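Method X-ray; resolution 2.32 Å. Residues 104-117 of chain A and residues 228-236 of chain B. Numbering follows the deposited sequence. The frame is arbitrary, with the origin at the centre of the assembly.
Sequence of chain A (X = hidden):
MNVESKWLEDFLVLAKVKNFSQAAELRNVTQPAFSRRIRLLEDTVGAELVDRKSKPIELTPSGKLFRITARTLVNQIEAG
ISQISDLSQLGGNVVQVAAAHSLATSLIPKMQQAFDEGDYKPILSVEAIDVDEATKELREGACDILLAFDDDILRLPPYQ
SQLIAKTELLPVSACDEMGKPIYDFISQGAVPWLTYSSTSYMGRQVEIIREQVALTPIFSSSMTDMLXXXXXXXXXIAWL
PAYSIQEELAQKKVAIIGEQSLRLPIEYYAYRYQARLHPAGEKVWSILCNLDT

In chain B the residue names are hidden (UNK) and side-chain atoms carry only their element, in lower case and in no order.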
# COMPACT_ATOMS: atom_id res chain seq x y z
N ALA A 104 17.17 -3.04 -26.00
CA ALA A 104 16.21 -3.93 -26.63
C ALA A 104 16.32 -3.84 -28.15
O ALA A 104 16.47 -4.86 -28.83
CB ALA A 104 14.80 -3.61 -26.14
N THR A 105 16.30 -2.62 -28.69
CA THR A 105 16.40 -2.45 -30.14
C THR A 105 17.72 -2.97 -30.70
O THR A 105 17.79 -3.35 -31.87
CB THR A 105 16.22 -0.98 -30.51
OG1 THR A 105 17.20 -0.18 -29.83
CG2 THR A 105 14.83 -0.49 -30.14
N SER A 106 18.78 -3.00 -29.89
CA SER A 106 20.07 -3.46 -30.39
C SER A 106 20.20 -4.98 -30.29
O SER A 106 20.72 -5.61 -31.22
CB SER A 106 21.21 -2.78 -29.64
OG SER A 106 22.47 -3.25 -30.07
N LEU A 107 19.75 -5.57 -29.19
CA LEU A 107 20.00 -6.97 -28.87
C LEU A 107 18.89 -7.91 -29.31
O LEU A 107 19.18 -9.02 -29.77
CB LEU A 107 20.22 -7.13 -27.36
CG LEU A 107 21.36 -6.32 -26.72
CD1 LEU A 107 21.54 -6.71 -25.26
CD2 LEU A 107 22.65 -6.50 -27.50
N ILE A 108 17.62 -7.51 -29.17
CA ILE A 108 16.52 -8.45 -29.42
C ILE A 108 16.48 -8.94 -30.86
O ILE A 108 16.20 -10.12 -31.07
CB ILE A 108 15.19 -7.84 -28.96
CG1 ILE A 108 14.90 -8.22 -27.50
CG2 ILE A 108 14.04 -8.30 -29.84
CD1 ILE A 108 15.80 -7.55 -26.49
N PRO A 109 16.74 -8.12 -31.89
CA PRO A 109 16.74 -8.68 -33.26
C PRO A 109 17.79 -9.77 -33.47
O PRO A 109 17.48 -10.80 -34.10
CB PRO A 109 17.00 -7.45 -34.14
CG PRO A 109 17.43 -6.34 -33.21
CD PRO A 109 16.75 -6.64 -31.91
N LYS A 110 19.01 -9.59 -32.96
CA LYS A 110 20.03 -10.62 -33.09
C LYS A 110 19.63 -11.90 -32.34
O LYS A 110 19.80 -13.01 -32.86
CB LYS A 110 21.37 -10.08 -32.60
CG LYS A 110 21.81 -8.80 -33.31
CD LYS A 110 23.10 -8.25 -32.73
CE LYS A 110 22.94 -7.91 -31.26
NZ LYS A 110 23.93 -6.90 -30.82
N MET A 111 19.11 -11.75 -31.13
CA MET A 111 18.56 -12.89 -30.39
C MET A 111 17.47 -13.60 -31.18
O MET A 111 17.40 -14.83 -31.22
CB MET A 111 18.00 -12.40 -29.05
CG MET A 111 18.44 -13.15 -27.82
SD MET A 111 17.62 -12.44 -26.39
CE MET A 111 17.87 -10.70 -26.69
N GLN A 112 16.58 -12.81 -31.79
CA GLN A 112 15.46 -13.35 -32.55
C GLN A 112 15.96 -14.17 -33.73
O GLN A 112 15.38 -15.21 -34.06
CB GLN A 112 14.58 -12.20 -33.04
CG GLN A 112 13.28 -12.63 -33.71
CD GLN A 112 12.19 -12.94 -32.71
OE1 GLN A 112 12.40 -12.86 -31.50
NE2 GLN A 112 11.02 -13.31 -33.22
N GLN A 113 17.04 -13.72 -34.37
CA GLN A 113 17.62 -14.53 -35.43
C GLN A 113 18.31 -15.77 -34.86
O GLN A 113 18.28 -16.84 -35.48
CB GLN A 113 18.60 -13.71 -36.26
CG GLN A 113 19.14 -14.47 -37.46
CD GLN A 113 18.06 -15.21 -38.22
OE1 GLN A 113 16.99 -14.66 -38.50
NE2 GLN A 113 18.32 -16.47 -38.56
N ALA A 114 18.93 -15.65 -33.68
CA ALA A 114 19.54 -16.82 -33.05
C ALA A 114 18.51 -17.89 -32.75
O ALA A 114 18.84 -19.08 -32.70
CB ALA A 114 20.28 -16.42 -31.77
N PHE A 115 17.26 -17.49 -32.53
CA PHE A 115 16.18 -18.47 -32.34
C PHE A 115 15.94 -19.34 -33.57
O PHE A 115 15.27 -20.37 -33.45
CB PHE A 115 14.88 -17.76 -31.97
CG PHE A 115 14.89 -17.15 -30.60
CD1 PHE A 115 15.63 -17.70 -29.57
CD2 PHE A 115 14.14 -16.01 -30.34
CE1 PHE A 115 15.63 -17.13 -28.31
CE2 PHE A 115 14.14 -15.43 -29.09
CZ PHE A 115 14.88 -15.99 -28.07
N ASP A 116 16.46 -18.95 -34.74
CA ASP A 116 16.17 -19.64 -35.99
C ASP A 116 17.23 -20.66 -36.40
O ASP A 116 17.00 -21.42 -37.34
CB ASP A 116 15.98 -18.63 -37.13
CG ASP A 116 14.85 -17.66 -36.87
OD1 ASP A 116 14.39 -17.58 -35.72
OD2 ASP A 116 14.44 -16.97 -37.82
N GLU A 117 18.38 -20.68 -35.73
CA GLU A 117 19.44 -21.66 -36.00
C GLU A 117 19.52 -22.57 -34.78
O GLU A 117 20.14 -22.22 -33.77
CB GLU A 117 20.77 -20.98 -36.29
CG GLU A 117 21.68 -21.78 -37.21
CD GLU A 117 21.47 -21.45 -38.68
OE1 GLU A 117 21.50 -20.25 -39.03
OE2 GLU A 117 21.27 -22.39 -39.48
N UNK B 228 8.69 -2.33 -35.35
CA UNK B 228 9.09 -1.82 -36.66
C UNK B 228 10.41 -2.42 -37.10
O UNK B 228 10.56 -2.80 -38.27
c UNK B 228 9.83 0.35 -37.82
c UNK B 228 10.08 1.83 -37.57
c UNK B 228 9.18 -0.29 -36.60
n UNK B 228 11.04 3.93 -38.51
c UNK B 228 10.80 2.48 -38.74
N UNK B 229 11.37 -2.52 -36.19
CA UNK B 229 12.65 -3.15 -36.51
C UNK B 229 12.43 -4.62 -36.88
O UNK B 229 12.99 -5.11 -37.87
c UNK B 229 14.87 -1.25 -33.96
c UNK B 229 14.13 -1.56 -35.24
c UNK B 229 13.63 -3.00 -35.34
c UNK B 229 14.80 -3.97 -35.49
N UNK B 230 11.62 -5.33 -36.10
CA UNK B 230 11.38 -6.74 -36.40
C UNK B 230 10.59 -6.93 -37.68
O UNK B 230 10.74 -7.95 -38.35
c UNK B 230 12.91 -8.23 -34.37
c UNK B 230 11.56 -7.65 -33.98
c UNK B 230 10.85 -8.57 -32.99
c UNK B 230 10.69 -7.42 -35.22
N UNK B 231 9.74 -5.96 -38.04
CA UNK B 231 9.08 -6.00 -39.35
C UNK B 231 10.11 -5.81 -40.45
O UNK B 231 10.10 -6.52 -41.46
c UNK B 231 6.76 -5.39 -38.63
c UNK B 231 7.57 -4.67 -40.86
c UNK B 231 7.97 -4.94 -39.42
N UNK B 232 11.02 -4.84 -40.28
CA UNK B 232 12.05 -4.60 -41.27
C UNK B 232 12.99 -5.79 -41.43
O UNK B 232 13.58 -5.98 -42.50
c UNK B 232 12.14 -2.01 -41.22
c UNK B 232 12.86 -0.85 -40.56
c UNK B 232 12.08 -1.82 -42.72
c UNK B 232 12.84 -3.34 -40.91
N UNK B 233 13.15 -6.60 -40.38
CA UNK B 233 13.92 -7.83 -40.47
C UNK B 233 13.10 -9.00 -41.01
O UNK B 233 13.52 -10.16 -40.86
c UNK B 233 14.51 -8.19 -39.11
n UNK B 233 16.02 -7.30 -37.43
o UNK B 233 16.18 -6.52 -39.53
c UNK B 233 15.64 -7.26 -38.70
N UNK B 234 11.95 -8.72 -41.63
CA UNK B 234 11.13 -9.73 -42.30
C UNK B 234 10.66 -10.82 -41.34
O UNK B 234 10.51 -11.98 -41.73
n UNK B 234 14.89 -9.54 -47.40
c UNK B 234 12.46 -9.31 -44.44
c UNK B 234 14.00 -8.92 -46.38
c UNK B 234 13.36 -9.96 -45.48
c UNK B 234 11.88 -10.34 -43.49
N UNK B 235 10.42 -10.46 -40.08
CA UNK B 235 9.97 -11.43 -39.09
C UNK B 235 8.46 -11.62 -39.09
O UNK B 235 7.98 -12.70 -38.73
c UNK B 235 11.94 -11.08 -37.51
o UNK B 235 13.39 -12.60 -38.65
c UNK B 235 12.51 -12.45 -37.81
n UNK B 235 12.01 -13.46 -37.11
c UNK B 235 10.44 -11.03 -37.69
N UNK B 236 7.70 -10.60 -39.48
CA UNK B 236 6.26 -10.73 -39.51
C UNK B 236 5.58 -9.41 -39.80
O UNK B 236 6.19 -8.50 -40.37
O HOH W 1 14.98 -10.02 -36.27

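Position 228 of chain B carries four carbons in an unbranched row ending in a nitrogen, and touches nothing on this stretch of chain A: the pattern is lysine. B:Lys228 is fully extended; its amine is hydrogen-bonded elsewhere in the structure.

Position 229 has four carbons, forked at the first, with one arm two carbons long; they lie against A:Thr105 and A:Pro109. This is isoleucine. The CA-to-CB bond of B:Ile229 points toward chain A. Its CD1 lies 3.7 Å from CB of A:Thr105, and its CG2 lies 4.2 Å from CG of A:Pro109, so the branched chain spans one turn of the facing helix.

At position 230 four carbons fork at the second and meet A:Pro109, A:Ile108 and A:Gln112, which identifies leucine. The CA-to-CB bond of B:Leu230 runs sideways, but the end of the side chain comes nearer: CD2 is 4.0 Å from CA of A:Pro109, and CD1 is 4.5 Å from CG2 of A:Ile108. A fork set one carbon further out suits a residue that must reach in from the side.

Position 231 shows one carbon carrying two more, out of reach of this stretch of chain A: valine. B:Val231 is a compact apolar side chain in a buried site. Position 232, four carbons forked at the second, also makes no contact here and is again leucine; B:Leu232 is at home in a helix.

Position 233 has two carbons, the second bearing one oxygen and one nitrogen, and packs on A:Pro109: a short amide, asparagine. B:Asn233 is the first residue to leave helical geometry. Its ND2 packs 3.4 Å from CB of A:Pro109 and donates to water 1 (3.1 Å from ND2 to the water O), which in turn donates a weak bond to O of A:Pro109 (3.4 Å).

Position 234, four carbons in a row ending in nitrogen, stays clear of this stretch of chain A and is lysine. Exposed, B:Lys234 can keep its charge in solvent, though its positive phi (60°) is less easy for a residue with a CB.

Position 235 has three carbons, the third carrying oxygen and nitrogen; it packs against A:Gln112 and lies near A:Gln113 and A:Asp116, hence glutamine. The CA-to-CB bond of B:Gln235 points toward this stretch. More of B:Gln235 than of B:Asn233 is covered by the facing stretch.

Position 236 has no side-chain atoms and nothing of this stretch of chain A near it: glycine. B:Gly236 is buried with no side chain to place, and tolerates its 173/-158 backbone.

The helices run at 39° to each other, their axes 10.3 Å apart at closest approach. A:Pro109 touches B:Ile229, B:Leu230 and B:Asn233. No direct hydrogen bond crosses between the stretches; apolar packing joins the helices, a water links the two chains beside the proline, and B:Gln235 extends the contact beyond the end of its helix.

Chain B (228-236) KILVLNKQG
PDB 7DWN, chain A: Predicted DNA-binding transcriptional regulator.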